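Local coordinates for 39 kDa initiator binding protein (Trichomonas vaginalis, PDB 1Q87), which binds the initiator (Inr) element of core promoters as a whole protein, of which this chain is the C-terminal domain, at residues C157-I169 / Y190-I202. Residues are numbered along the deposited sequence; the frame is centred on the assembly and turned at random.
Sequences CLILKTPTGIRKI and YDSWDKYFEMKPI
The guanidinium of Arg167 meets two backbone carbonyls just past the end of helix 193-199. NH1 of Arg167 donates to O of Lys200 at 2.9 Å, and NH2 donates to O of Pro201 at 3.2 Å. Both bonds are weak, bent to 128° and 133°. They link both terminal nitrogens to the chain after the helix. CD1 of Leu160 sits over one face of the guanidinium.

Ile169 lies across the Tyr196 ring in a CH-pi contact, with CG1 3.9 Å from the ring centroid. Its CG1 is anti to the backbone N (chi1 -179°), and CD1 runs on to the ring's rim, 3.6 Å from Tyr196 CE2. The CG2 branch turns instead to the edge of the Trp193 indole, 3.8 Å from CZ3. CD2 of Leu158 reaches the same corner, 3.7 Å from Trp193 CZ3. Further along the hairpin, CD1 of Leu160 packs 3.6 Å from Phe197 CZ. CG2 of Thr162 meets CG2 of Ile202 at 4.0 Å near the turn.

Trp193 and Phe197 also touch helix 111-123, so their rings bridge to that helix as well. The arrangement is a beta-hairpin of the five-stranded antiparallel sheet, closed by a type I turn, one face of which packs against the short helix 193-199 in a mixed helix and antiparallel-sheet (alpha+beta) domain.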
# COMPACT_ATOMS: atom_id res chain seq x y z
N CYS A 157 -3.18 6.30 -0.70
CA CYS A 157 -3.57 6.95 0.55
C CYS A 157 -4.29 6.00 1.49
O CYS A 157 -5.38 5.51 1.19
CB CYS A 157 -4.49 8.16 0.27
SG CYS A 157 -5.10 9.01 1.78
N LEU A 158 -3.68 5.73 2.64
CA LEU A 158 -4.31 4.86 3.62
C LEU A 158 -5.17 5.75 4.55
O LEU A 158 -4.68 6.70 5.16
CB LEU A 158 -3.26 4.11 4.45
CG LEU A 158 -3.78 3.36 5.70
CD1 LEU A 158 -4.64 2.18 5.24
CD2 LEU A 158 -2.61 2.89 6.63
N ILE A 159 -6.45 5.44 4.65
CA ILE A 159 -7.31 6.22 5.53
C ILE A 159 -7.43 5.43 6.82
O ILE A 159 -7.61 4.22 6.75
CB ILE A 159 -8.71 6.40 4.91
CG1 ILE A 159 -8.61 7.16 3.59
CG2 ILE A 159 -9.62 7.16 5.88
CD1 ILE A 159 -9.97 7.23 2.87
N LEU A 160 -7.31 6.10 7.97
CA LEU A 160 -7.39 5.49 9.32
C LEU A 160 -8.45 6.10 10.22
O LEU A 160 -8.39 7.31 10.53
CB LEU A 160 -6.07 5.63 10.06
CG LEU A 160 -5.09 4.52 9.77
CD1 LEU A 160 -3.73 4.81 10.42
CD2 LEU A 160 -5.71 3.22 10.30
N LYS A 161 -9.39 5.27 10.66
CA LYS A 161 -10.49 5.70 11.51
C LYS A 161 -10.26 5.37 12.98
O LYS A 161 -10.57 4.27 13.42
CB LYS A 161 -11.80 5.06 11.05
CG LYS A 161 -13.04 5.63 11.71
CD LYS A 161 -14.07 6.01 10.66
CE LYS A 161 -15.27 6.72 11.27
NZ LYS A 161 -16.05 7.47 10.24
N THR A 162 -9.71 6.33 13.72
CA THR A 162 -9.40 6.16 15.14
C THR A 162 -10.33 7.00 16.03
O THR A 162 -11.16 7.77 15.54
CB THR A 162 -7.95 6.59 15.45
OG1 THR A 162 -7.87 8.02 15.54
CG2 THR A 162 -7.02 6.11 14.35
N PRO A 163 -10.20 6.83 17.37
CA PRO A 163 -11.02 7.58 18.33
C PRO A 163 -11.02 9.08 18.03
O PRO A 163 -12.07 9.70 17.84
CB PRO A 163 -10.35 7.26 19.66
CG PRO A 163 -9.98 5.82 19.47
CD PRO A 163 -9.39 5.82 18.07
N THR A 164 -9.81 9.63 17.96
CA THR A 164 -9.60 11.05 17.68
C THR A 164 -10.00 11.43 16.25
O THR A 164 -9.73 12.56 15.79
CB THR A 164 -8.13 11.41 17.86
OG1 THR A 164 -7.43 11.22 16.62
CG2 THR A 164 -7.50 10.51 18.93
N GLY A 165 -10.63 10.50 15.54
CA GLY A 165 -11.06 10.78 14.18
C GLY A 165 -10.23 10.16 13.07
O GLY A 165 -9.41 9.27 13.30
N ILE A 166 -10.45 10.67 11.86
CA ILE A 166 -9.79 10.24 10.64
C ILE A 166 -8.39 10.80 10.40
O ILE A 166 -8.13 12.00 10.60
CB ILE A 166 -10.67 10.58 9.44
CG1 ILE A 166 -11.92 9.72 9.49
CG2 ILE A 166 -9.92 10.36 8.13
CD1 ILE A 166 -11.63 8.26 9.61
N ARG A 167 -7.48 9.93 9.96
CA ARG A 167 -6.12 10.33 9.66
C ARG A 167 -5.71 9.81 8.28
O ARG A 167 -6.18 8.75 7.86
CB ARG A 167 -5.18 9.77 10.72
CG ARG A 167 -3.80 10.37 10.70
CD ARG A 167 -2.85 9.54 11.55
NE ARG A 167 -3.53 8.99 12.72
CZ ARG A 167 -3.02 8.00 13.47
NH1 ARG A 167 -1.84 7.47 13.16
NH2 ARG A 167 -3.70 7.55 14.52
N LYS A 168 -4.84 10.53 7.59
CA LYS A 168 -4.39 10.10 6.28
C LYS A 168 -2.87 10.03 6.13
O LYS A 168 -2.16 10.91 6.61
CB LYS A 168 -4.97 10.99 5.21
CG LYS A 168 -6.46 10.72 4.95
CD LYS A 168 -7.00 11.58 3.81
CE LYS A 168 -8.52 11.50 3.72
NZ LYS A 168 -9.03 12.48 2.72
N ILE A 169 -2.36 8.99 5.48
CA ILE A 169 -0.91 8.87 5.27
C ILE A 169 -0.64 8.24 3.90
O ILE A 169 -1.24 7.23 3.54
CB ILE A 169 -0.29 8.06 6.43
CG1 ILE A 169 1.21 7.96 6.22
CG2 ILE A 169 -1.02 6.77 6.62
CD1 ILE A 169 1.91 9.32 6.21
N TYR A 190 8.57 9.81 6.30
CA TYR A 190 8.86 8.86 7.36
C TYR A 190 9.68 7.74 6.72
O TYR A 190 9.63 7.55 5.50
CB TYR A 190 7.58 8.31 7.98
CG TYR A 190 6.75 9.37 8.65
CD1 TYR A 190 7.05 9.81 9.95
CD2 TYR A 190 5.71 10.00 7.97
CE1 TYR A 190 6.32 10.85 10.55
CE2 TYR A 190 4.99 11.03 8.55
CZ TYR A 190 5.29 11.46 9.83
OH TYR A 190 4.55 12.48 10.37
N ASP A 191 10.44 7.02 7.53
CA ASP A 191 11.30 5.97 7.02
C ASP A 191 10.55 4.71 6.63
O ASP A 191 10.90 4.07 5.66
CB ASP A 191 12.37 5.60 8.07
CG ASP A 191 13.40 6.70 8.29
OD1 ASP A 191 13.65 7.49 7.36
OD2 ASP A 191 13.97 6.75 9.40
N SER A 192 9.53 4.35 7.39
CA SER A 192 8.81 3.13 7.08
C SER A 192 7.47 3.16 7.77
O SER A 192 7.18 4.05 8.58
CB SER A 192 9.59 1.97 7.65
OG SER A 192 9.27 1.86 9.04
N TRP A 193 6.65 2.16 7.50
CA TRP A 193 5.36 2.12 8.18
C TRP A 193 5.56 2.01 9.69
O TRP A 193 4.88 2.71 10.44
CB TRP A 193 4.51 0.93 7.71
CG TRP A 193 3.90 1.09 6.36
CD1 TRP A 193 4.23 0.41 5.23
CD2 TRP A 193 2.79 1.94 6.00
NE1 TRP A 193 3.40 0.75 4.21
CE2 TRP A 193 2.51 1.69 4.64
CE3 TRP A 193 2.01 2.89 6.69
CZ2 TRP A 193 1.47 2.36 3.95
CZ3 TRP A 193 0.99 3.55 6.01
CH2 TRP A 193 0.73 3.27 4.65
N ASP A 194 6.47 1.14 10.12
CA ASP A 194 6.77 0.90 11.54
C ASP A 194 7.13 2.19 12.28
O ASP A 194 6.62 2.47 13.38
CB ASP A 194 7.93 -0.10 11.66
CG ASP A 194 7.72 -1.36 10.80
OD1 ASP A 194 7.07 -2.33 11.29
OD2 ASP A 194 8.20 -1.37 9.63
N LYS A 195 8.01 2.97 11.67
CA LYS A 195 8.44 4.26 12.19
C LYS A 195 7.24 5.21 12.33
O LYS A 195 7.06 5.88 13.37
CB LYS A 195 9.44 4.89 11.20
CG LYS A 195 10.57 5.68 11.82
CD LYS A 195 10.08 6.89 12.61
CE LYS A 195 11.24 7.57 13.35
NZ LYS A 195 12.32 8.04 12.42
N TYR A 196 6.44 5.28 11.27
CA TYR A 196 5.29 6.16 11.25
C TYR A 196 4.28 5.81 12.31
O TYR A 196 3.72 6.71 12.94
CB TYR A 196 4.62 6.14 9.88
CG TYR A 196 3.30 6.85 9.89
CD1 TYR A 196 2.12 6.14 10.16
CD2 TYR A 196 3.21 8.23 9.71
CE1 TYR A 196 0.90 6.79 10.25
CE2 TYR A 196 1.98 8.90 9.81
CZ TYR A 196 0.82 8.17 10.08
OH TYR A 196 -0.40 8.78 10.21
N PHE A 197 4.02 4.53 12.52
CA PHE A 197 3.06 4.15 13.55
C PHE A 197 3.69 4.21 14.94
O PHE A 197 3.01 4.00 15.95
CB PHE A 197 2.52 2.75 13.29
CG PHE A 197 1.35 2.73 12.37
CD1 PHE A 197 0.08 3.03 12.85
CD2 PHE A 197 1.51 2.43 11.03
CE1 PHE A 197 -1.01 3.04 12.01
CE2 PHE A 197 0.43 2.44 10.18
CZ PHE A 197 -0.83 2.74 10.67
N GLU A 198 4.99 4.50 14.96
CA GLU A 198 5.72 4.63 16.21
C GLU A 198 5.48 6.08 16.62
O GLU A 198 5.02 6.37 17.73
CB GLU A 198 7.21 4.40 15.97
CG GLU A 198 8.06 4.35 17.22
CD GLU A 198 9.55 4.55 16.92
OE1 GLU A 198 9.93 5.69 16.58
OE2 GLU A 198 10.33 3.58 17.03
N MET A 199 5.76 6.97 15.69
CA MET A 199 5.59 8.41 15.87
C MET A 199 4.15 8.85 16.07
O MET A 199 3.92 9.90 16.63
CB MET A 199 6.13 9.15 14.66
CG MET A 199 7.54 8.85 14.32
SD MET A 199 8.55 10.20 14.84
CE MET A 199 8.41 11.28 13.41
N LYS A 200 3.19 8.07 15.58
CA LYS A 200 1.79 8.45 15.66
C LYS A 200 0.98 7.20 15.83
O LYS A 200 0.35 6.73 14.88
CB LYS A 200 1.36 9.13 14.36
CG LYS A 200 2.40 10.05 13.73
CD LYS A 200 2.10 11.52 13.95
CE LYS A 200 3.22 12.39 13.39
NZ LYS A 200 2.89 13.85 13.33
N PRO A 201 0.97 6.62 17.03
CA PRO A 201 0.20 5.39 17.21
C PRO A 201 -1.29 5.64 17.11
O PRO A 201 -1.73 6.76 16.92
CB PRO A 201 0.61 4.92 18.60
CG PRO A 201 1.96 5.55 18.80
CD PRO A 201 1.75 6.93 18.23
N ILE A 202 -2.05 4.57 17.27
CA ILE A 202 -3.49 4.61 17.20
C ILE A 202 -4.06 4.97 18.58
O ILE A 202 -4.38 4.09 19.39
CB ILE A 202 -4.01 3.25 16.79
CG1 ILE A 202 -3.38 2.84 15.46
CG2 ILE A 202 -5.54 3.28 16.70
CD1 ILE A 202 -3.71 3.75 14.33